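Local coordinates for glycosyltransferase-stabilizing protein Gtf2 (Streptococcus gordonii, PDB 5E9T) that stabilises its partner glycosyltransferase GtfA and, in complex with it, binds the serine-rich adhesin GspB so that the first GlcNAc can be attached, at residues Met1-Tyr7 against Cys26-Glu32. Sequence-based numbering, arbitrary orientation.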
loop_
_atom_site.group_PDB
_atom_site.type_symbol
_atom_site.label_atom_id
_atom_site.label_comp_id
_atom_site.label_asym_id
_atom_site.label_seq_id
_atom_site.Cartn_x
_atom_site.Cartn_y
_atom_site.Cartn_z
HETATM N N MSE B 1 40.565 -33.927 19.202
HETATM C CA MSE B 1 39.223 -34.444 19.028
HETATM C C MSE B 1 38.197 -33.321 18.877
HETATM O O MSE B 1 38.312 -32.295 19.542
HETATM C CB MSE B 1 38.881 -35.329 20.208
HETATM C CG MSE B 1 37.947 -36.436 19.876
HETATM SE SE MSE B 1 37.210 -37.001 21.564
HETATM C CE MSE B 1 35.991 -38.305 21.002
ATOM N N ILE B 2 37.223 -33.503 17.983
ATOM C CA ILE B 2 36.143 -32.541 17.789
ATOM C C ILE B 2 34.853 -33.293 17.508
ATOM O O ILE B 2 34.856 -34.379 16.919
ATOM C CB ILE B 2 36.410 -31.543 16.635
ATOM C CG1 ILE B 2 36.558 -32.279 15.300
ATOM C CG2 ILE B 2 37.619 -30.661 16.921
ATOM C CD1 ILE B 2 36.192 -31.425 14.100
ATOM N N GLN B 3 33.739 -32.706 17.936
ATOM C CA GLN B 3 32.420 -33.098 17.465
ATOM C C GLN B 3 31.897 -32.014 16.543
ATOM O O GLN B 3 31.859 -30.837 16.915
ATOM C CB GLN B 3 31.429 -33.313 18.605
ATOM C CG GLN B 3 31.906 -34.192 19.713
ATOM C CD GLN B 3 31.314 -33.765 21.027
ATOM O OE1 GLN B 3 31.213 -32.572 21.306
ATOM N NE2 GLN B 3 30.916 -34.726 21.843
ATOM N N LEU B 4 31.498 -32.412 15.347
ATOM C CA LEU B 4 31.053 -31.477 14.329
ATOM C C LEU B 4 29.628 -31.838 13.945
ATOM O O LEU B 4 29.400 -32.845 13.272
ATOM C CB LEU B 4 31.983 -31.546 13.134
ATOM C CG LEU B 4 31.768 -30.574 12.001
ATOM C CD1 LEU B 4 32.370 -29.230 12.331
ATOM C CD2 LEU B 4 32.485 -31.197 10.909
ATOM N N PHE B 5 28.672 -31.007 14.336
ATOM C CA PHE B 5 27.269 -31.297 14.099
ATOM C C PHE B 5 26.708 -30.316 13.082
ATOM O O PHE B 5 26.932 -29.105 13.189
ATOM C CB PHE B 5 26.466 -31.250 15.400
ATOM C CG PHE B 5 27.006 -32.153 16.480
ATOM C CD1 PHE B 5 26.949 -33.531 16.347
ATOM C CD2 PHE B 5 27.556 -31.620 17.634
ATOM C CE1 PHE B 5 27.443 -34.358 17.340
ATOM C CE2 PHE B 5 28.045 -32.444 18.629
ATOM C CZ PHE B 5 27.988 -33.814 18.482
ATOM N N ASP B 6 26.000 -30.847 12.083
ATOM C CA ASP B 6 25.329 -29.994 11.109
ATOM C C ASP B 6 24.397 -29.011 11.803
ATOM O O ASP B 6 24.579 -27.792 11.717
ATOM C CB ASP B 6 24.567 -30.848 10.096
ATOM C CG ASP B 6 25.478 -31.442 9.045
ATOM O OD1 ASP B 6 25.961 -30.675 8.185
ATOM O OD2 ASP B 6 25.708 -32.670 9.073
ATOM N N TYR B 7 23.402 -29.527 12.510
ATOM C CA TYR B 7 22.411 -28.709 13.186
ATOM C C TYR B 7 22.519 -28.878 14.690
ATOM O O TYR B 7 23.062 -29.864 15.193
ATOM C CB TYR B 7 20.999 -29.082 12.739
ATOM C CG TYR B 7 20.806 -28.941 11.261
ATOM C CD1 TYR B 7 21.156 -27.768 10.613
ATOM C CD2 TYR B 7 20.296 -29.984 10.505
ATOM C CE1 TYR B 7 20.990 -27.628 9.258
ATOM C CE2 TYR B 7 20.127 -29.855 9.146
ATOM C CZ TYR B 7 20.475 -28.674 8.528
ATOM O OH TYR B 7 20.311 -28.535 7.171
ATOM N N CYS B 26 35.588 -32.587 24.270
ATOM C CA CYS B 26 36.407 -32.032 23.207
ATOM C C CYS B 26 35.731 -30.693 22.880
ATOM O O CYS B 26 34.749 -30.326 23.542
ATOM C CB CYS B 26 36.392 -32.946 21.968
ATOM S SG CYS B 26 34.756 -33.550 21.505
ATOM N N PRO B 27 36.252 -29.903 21.946
ATOM C CA PRO B 27 35.456 -28.794 21.420
ATOM C C PRO B 27 34.382 -29.293 20.466
ATOM O O PRO B 27 34.545 -30.298 19.767
ATOM C CB PRO B 27 36.488 -27.923 20.695
ATOM C CG PRO B 27 37.574 -28.859 20.342
ATOM C CD PRO B 27 37.646 -29.843 21.472
ATOM N N THR B 28 33.263 -28.575 20.454
ATOM C CA THR B 28 32.095 -28.948 19.672
ATOM C C THR B 28 31.766 -27.832 18.691
ATOM O O THR B 28 31.693 -26.662 19.079
ATOM C CB THR B 28 30.902 -29.231 20.585
ATOM O OG1 THR B 28 31.245 -30.278 21.500
ATOM C CG2 THR B 28 29.694 -29.652 19.773
ATOM N N ILE B 29 31.569 -28.195 17.426
ATOM C CA ILE B 29 31.296 -27.239 16.361
ATOM C C ILE B 29 29.943 -27.575 15.752
ATOM O O ILE B 29 29.725 -28.704 15.293
ATOM C CB ILE B 29 32.387 -27.256 15.279
ATOM C CG1 ILE B 29 33.763 -27.506 15.898
ATOM C CG2 ILE B 29 32.381 -25.954 14.494
ATOM C CD1 ILE B 29 34.329 -26.317 16.617
ATOM N N VAL B 30 29.040 -26.601 15.745
ATOM C CA VAL B 30 27.797 -26.693 14.990
ATOM C C VAL B 30 27.950 -25.837 13.744
ATOM O O VAL B 30 28.294 -24.654 13.835
ATOM C CB VAL B 30 26.592 -26.243 15.828
ATOM C CG1 VAL B 30 25.301 -26.767 15.213
ATOM C CG2 VAL B 30 26.742 -26.718 17.262
ATOM N N ILE B 31 27.717 -26.439 12.576
ATOM C CA ILE B 31 27.867 -25.700 11.325
ATOM C C ILE B 31 26.746 -24.684 11.170
ATOM O O ILE B 31 26.967 -23.556 10.715
ATOM C CB ILE B 31 27.911 -26.671 10.136
ATOM C CG1 ILE B 31 29.073 -27.648 10.296
ATOM C CG2 ILE B 31 28.011 -25.904 8.826
ATOM C CD1 ILE B 31 28.979 -28.836 9.382
ATOM N N GLU B 32 25.532 -25.068 11.557
ATOM C CA GLU B 32 24.373 -24.195 11.453
ATOM C C GLU B 32 24.635 -22.875 12.167
ATOM O O GLU B 32 25.338 -22.817 13.179
ATOM C CB GLU B 32 23.149 -24.907 12.043
ATOM C CG GLU B 32 21.923 -24.045 12.294
ATOM C CD GLU B 32 20.987 -24.670 13.317
ATOM O OE1 GLU B 32 21.488 -25.179 14.342
ATOM O OE2 GLU B 32 19.756 -24.659 13.098
#
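Q3 and T28 sit side by side on one face of two adjacent parallel strands, a worked example of how a beta-alpha-beta unit is sewn together. The backbone bonds run Q3 N to P27 O, I29 N to Q3 O (2.7 Å), F5 N to I29 O and I31 N to F5 O. Beyond the strand ends, E32 N adds a bond to D6 O at 2.9 Å.

On the face of Q3, F5 and T28, the glutamine chain bends at chi2 (148°), and its amide swings toward the second strand. Q3 OE1 and T28 OG1 lie 2.3 Å apart, too close to be taken literally, so the bond from the hydroxyl is doubtful; H16 ND1 of helix 10-21 also hydrogen-bonds to Q3 OE1. C26 SG rests 3.4 Å from Q3 CG. T28 CG2 lies anti to its own backbone N (OG1 at chi1 -58°), which directs this methyl to the edge of the F5 ring, 3.4 Å from CE2.

On the other face L4 CD1 packs on I29 CB at 3.5 Å and reaches I31 CG1. D6 lies alongside I31, its OD2 hydrogen-bonded to S202 OG. At the C-terminal ends, E32 CB meets the Y7 ring edge in plane, 3.8 Å from CD1.

Helix 10-21, the helix of the right-handed beta-alpha-beta crossover, covers the Q3 face, whereas helices 176-186 and 201-207 cover L4 and I31; strands 194-196 and 41-42 flank the pair within the parallel sheet.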